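PDB 3LQK: dipicolinate synthase subunit B from Bacillus halodurans, which probably acts with a partner subunit to make dipicolinate, the compound stored in bacterial spores, and belongs to a family that includes FMN-binding enzymes. Local coordinates for residues 25-29 / 62-67; 124-128 / 179-184. All coordinates share one frame. Residues are numbered along the deposited sequence.

Contact 1 (25-29 / 62-67)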
# COMPACT_ATOMS: atom_id res chain seq x y z
N LEU A 25 22.23 18.91 17.16
CA LEU A 25 23.17 18.70 18.30
C LEU A 25 22.82 19.55 19.53
O LEU A 25 22.95 19.09 20.65
CB LEU A 25 24.63 18.93 17.89
CG LEU A 25 25.15 17.82 16.93
CD1 LEU A 25 26.57 18.09 16.45
CD2 LEU A 25 25.02 16.45 17.58
N PRO A 26 22.36 20.80 19.32
CA PRO A 26 21.90 21.58 20.47
C PRO A 26 20.73 20.89 21.20
O PRO A 26 20.56 21.07 22.44
CB PRO A 26 21.47 22.91 19.85
CG PRO A 26 22.29 23.01 18.56
CD PRO A 26 22.38 21.59 18.08
N GLN A 27 19.92 20.12 20.46
CA GLN A 27 18.81 19.40 21.12
C GLN A 27 19.33 18.17 21.87
O GLN A 27 18.82 17.84 22.96
CB GLN A 27 17.74 19.01 20.13
CG GLN A 27 17.11 20.17 19.41
CD GLN A 27 16.68 21.26 20.37
OE1 GLN A 27 16.09 20.99 21.44
NE2 GLN A 27 16.98 22.48 20.01
N MSE A 28 20.35 17.53 21.30
CA MSE A 28 21.01 16.44 22.03
C MSE A 28 21.58 16.96 23.37
O MSE A 28 21.48 16.32 24.42
CB MSE A 28 22.13 15.83 21.17
CG MSE A 28 22.73 14.61 21.77
SE MSE A 28 24.30 13.91 20.86
CE MSE A 28 23.45 13.38 19.18
N GLU A 29 22.18 18.13 23.31
CA GLU A 29 22.74 18.76 24.47
C GLU A 29 21.66 19.11 25.53
O GLU A 29 21.84 18.83 26.72
CB GLU A 29 23.58 19.99 24.05
CG GLU A 29 23.84 20.97 25.24
CD GLU A 29 24.83 20.45 26.27
OE1 GLU A 29 25.53 19.46 25.95
OE2 GLU A 29 24.93 21.06 27.41
N LYS A 62 32.02 17.16 18.32
CA LYS A 62 30.88 17.81 18.99
C LYS A 62 29.98 16.83 19.74
O LYS A 62 29.67 17.04 20.91
CB LYS A 62 30.05 18.63 18.00
CG LYS A 62 30.84 19.78 17.32
CD LYS A 62 29.97 20.97 16.87
CE LYS A 62 30.86 22.17 16.47
NZ LYS A 62 30.14 23.10 15.57
N ILE A 63 29.66 15.70 19.13
CA ILE A 63 28.91 14.64 19.85
C ILE A 63 29.67 14.22 21.11
O ILE A 63 29.08 14.12 22.20
CB ILE A 63 28.63 13.43 18.92
CG1 ILE A 63 27.69 13.87 17.80
CG2 ILE A 63 28.03 12.28 19.67
CD1 ILE A 63 27.55 12.86 16.71
N LYS A 64 30.98 14.03 20.96
CA LYS A 64 31.82 13.56 22.08
C LYS A 64 31.94 14.56 23.23
O LYS A 64 32.15 14.16 24.35
CB LYS A 64 33.20 13.10 21.61
CG LYS A 64 33.12 11.69 20.93
CD LYS A 64 34.52 11.28 20.39
CE LYS A 64 34.74 9.72 20.23
NZ LYS A 64 36.09 9.28 20.88
N GLN A 65 31.71 15.84 22.93
CA GLN A 65 31.65 16.91 23.93
C GLN A 65 30.29 16.95 24.63
O GLN A 65 30.21 17.51 25.69
CB GLN A 65 31.84 18.31 23.29
CG GLN A 65 33.27 18.70 22.99
CD GLN A 65 33.39 19.95 22.04
OE1 GLN A 65 32.39 20.57 21.54
NE2 GLN A 65 34.64 20.30 21.77
N ILE A 66 29.23 16.45 24.00
CA ILE A 66 27.90 16.43 24.58
C ILE A 66 27.68 15.21 25.48
O ILE A 66 27.11 15.33 26.56
CB ILE A 66 26.81 16.53 23.45
CG1 ILE A 66 26.88 17.93 22.81
CG2 ILE A 66 25.43 16.28 24.03
CD1 ILE A 66 26.21 18.06 21.42
N THR A 67 28.12 14.03 25.02
CA THR A 67 27.86 12.79 25.73
C THR A 67 29.07 11.82 25.63
O THR A 67 29.76 11.75 24.61
CB THR A 67 26.57 12.10 25.20
OG1 THR A 67 26.42 10.86 25.86
CG2 THR A 67 26.60 11.89 23.68
O HOH W 1 26.59 17.83 28.01
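Two nearly parallel helices of a flavodoxin-like alpha/beta fold lie side by side here: segments 25-29 and 62-66 run 14° apart, their axes 10.0 Å from each other at closest approach. Leu25 opens the interface, CD2 resting 3.7 Å from Ile63 CG1 and CD1 3.8 Å from Lys62 CB, so the lysine contributes its aliphatic base while its chain leads away. Ile66, a beta-branched wedge, fills the gap between the helices, its CD1 3.5 Å from Leu25 O and 4.0 Å from Leu25 CB. One turn on, Met28, present as selenomethionine, is also buried; the long flexible chain of a methionine reaches across, CG lying 3.9 Å from Ile66 CG2 and SE 4.2 Å from Ile63 CG2. On the sheet side, Met28 touches Val38 and Ile63 touches Pro40 of strand 37-41, and the Thr67 hydroxyl hydrogen-bonds to Val38 O. Glu29 closes the row at the more open edge, where one water donates to both Glu29 OE1 (2.8 Å) and Ile66 O (2.9 Å).

Contact 2 (124-128 / 179-184)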
# COMPACT_ATOMS: atom_id res chain seq x y z
N LYS A 124 8.54 0.34 23.09
CA LYS A 124 8.95 1.64 23.53
C LYS A 124 8.94 2.65 22.34
O LYS A 124 9.00 2.26 21.18
CB LYS A 124 10.34 1.55 24.15
CG LYS A 124 10.47 0.67 25.41
CD LYS A 124 9.71 1.21 26.52
CE LYS A 124 10.09 0.52 27.86
NZ LYS A 124 9.22 -0.68 28.04
N PRO A 125 8.85 3.95 22.66
CA PRO A 125 8.60 4.95 21.63
C PRO A 125 9.76 5.34 20.77
O PRO A 125 10.92 5.45 21.25
CB PRO A 125 8.17 6.19 22.44
CG PRO A 125 8.81 6.03 23.76
CD PRO A 125 8.65 4.51 24.02
N VAL A 126 9.47 5.58 19.50
CA VAL A 126 10.45 6.18 18.60
C VAL A 126 9.89 7.51 18.17
O VAL A 126 8.71 7.58 17.76
CB VAL A 126 10.65 5.29 17.30
CG1 VAL A 126 11.60 5.97 16.25
CG2 VAL A 126 11.21 3.94 17.72
N VAL A 127 10.73 8.54 18.21
CA VAL A 127 10.36 9.91 17.88
C VAL A 127 11.20 10.33 16.71
O VAL A 127 12.42 10.23 16.77
CB VAL A 127 10.66 10.83 19.05
CG1 VAL A 127 10.57 12.35 18.65
CG2 VAL A 127 9.75 10.48 20.25
N VAL A 128 10.57 10.79 15.63
CA VAL A 128 11.26 11.13 14.40
C VAL A 128 11.10 12.62 14.06
O VAL A 128 10.04 13.20 14.26
CB VAL A 128 10.78 10.23 13.18
CG1 VAL A 128 11.03 8.73 13.48
CG2 VAL A 128 9.40 10.42 12.87
N THR A 179 8.27 16.61 22.51
CA THR A 179 7.79 15.43 21.78
C THR A 179 8.20 14.17 22.50
O THR A 179 7.41 13.22 22.64
CB THR A 179 8.28 15.45 20.34
OG1 THR A 179 7.90 16.71 19.74
CG2 THR A 179 7.73 14.28 19.49
N ILE A 180 9.41 14.14 23.04
CA ILE A 180 9.83 12.95 23.82
C ILE A 180 8.95 12.83 25.07
O ILE A 180 8.48 11.73 25.39
CB ILE A 180 11.37 12.97 24.23
CG1 ILE A 180 12.24 12.99 22.97
CG2 ILE A 180 11.73 11.72 25.09
CD1 ILE A 180 13.74 12.87 23.13
N GLU A 181 8.73 13.94 25.75
CA GLU A 181 7.94 13.88 26.98
C GLU A 181 6.52 13.31 26.74
O GLU A 181 6.01 12.50 27.56
CB GLU A 181 7.81 15.24 27.60
CG GLU A 181 7.24 15.25 28.98
CD GLU A 181 6.55 16.59 29.36
OE1 GLU A 181 5.73 16.57 30.33
OE2 GLU A 181 6.80 17.65 28.71
N ALA A 182 5.90 13.70 25.64
CA ALA A 182 4.57 13.20 25.35
C ALA A 182 4.66 11.74 24.87
O ALA A 182 3.80 10.90 25.25
CB ALA A 182 3.83 14.09 24.35
N ALA A 183 5.67 11.42 24.09
CA ALA A 183 5.84 10.03 23.64
C ALA A 183 6.02 9.04 24.80
O ALA A 183 5.61 7.89 24.72
CB ALA A 183 7.04 9.91 22.70
N LEU A 184 6.75 9.45 25.81
CA LEU A 184 6.98 8.59 26.97
C LEU A 184 5.65 8.29 27.70
O LEU A 184 5.51 7.29 28.33
CB LEU A 184 7.97 9.22 27.96
CG LEU A 184 9.44 9.30 27.52
CD1 LEU A 184 10.23 10.09 28.56
CD2 LEU A 184 9.98 7.85 27.33
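Small and branched apolar side chains let helix 179-184 lie close against segment 124-128, with 9.0 Å between the helix axis and that of strand 126-128. Val127, in the t rotamer (chi1 168°), presents both methyls to the helix: CG1 meets Thr179 CG2 at 3.5 Å, and CG2 meets Ala183 CB at 3.7 Å. Thr179, at chi1 -54°, offers its methyl here while its hydroxyl hydrogen-bonds to Ala175 O, a turn earlier. Ala183 has no rotamer to choose; a longer side chain would crowd the valine and Pro125, whose CB is 3.9 Å from Ala183 CB. The puckered (C-gamma endo) proline ring, just ahead of the strand, is compact and apolar. Leu184 begins by pointing away, yet its m,t conformation brings CD2 to 4.2 Å from Pro125 CG. Ile180 CG1 lies 4.5 Å from Val127 CG2, and its side chain also touches strand 89-95. Val126 and Val128 point away, and Val126 touches Leu120 of helix 111-121, so the strand is sandwiched between helices, with strands 89-95 and 152-159 flanking it in the sheet.

From the N terminus, strand 9-13 leads into helix 25-33; strand 37-41 and helix 58-66 follow, and contact 1 closes this early loop, bringing together two helices whose segments are 33 residues apart. The chain then builds strand 89-95, helices 97-104 and 111-121, and strand 126-132, where contact 2 opens. It closes only after strands 152-159 and 169-171, when the last helix, 176-184, returns to the sheet. The loops are in series, neither nested nor crossed. The centres of contacts 1 and 2 are about 19 Å apart, and the nearest atoms of contacts 1 and 2 about 7 Å. Contact 1 joins helix to helix beside strand 37-41, whereas contact 2 fixes the final helix onto the sheet; Gln27, touching Leu176 and Pro177, bridges their neighbourhoods.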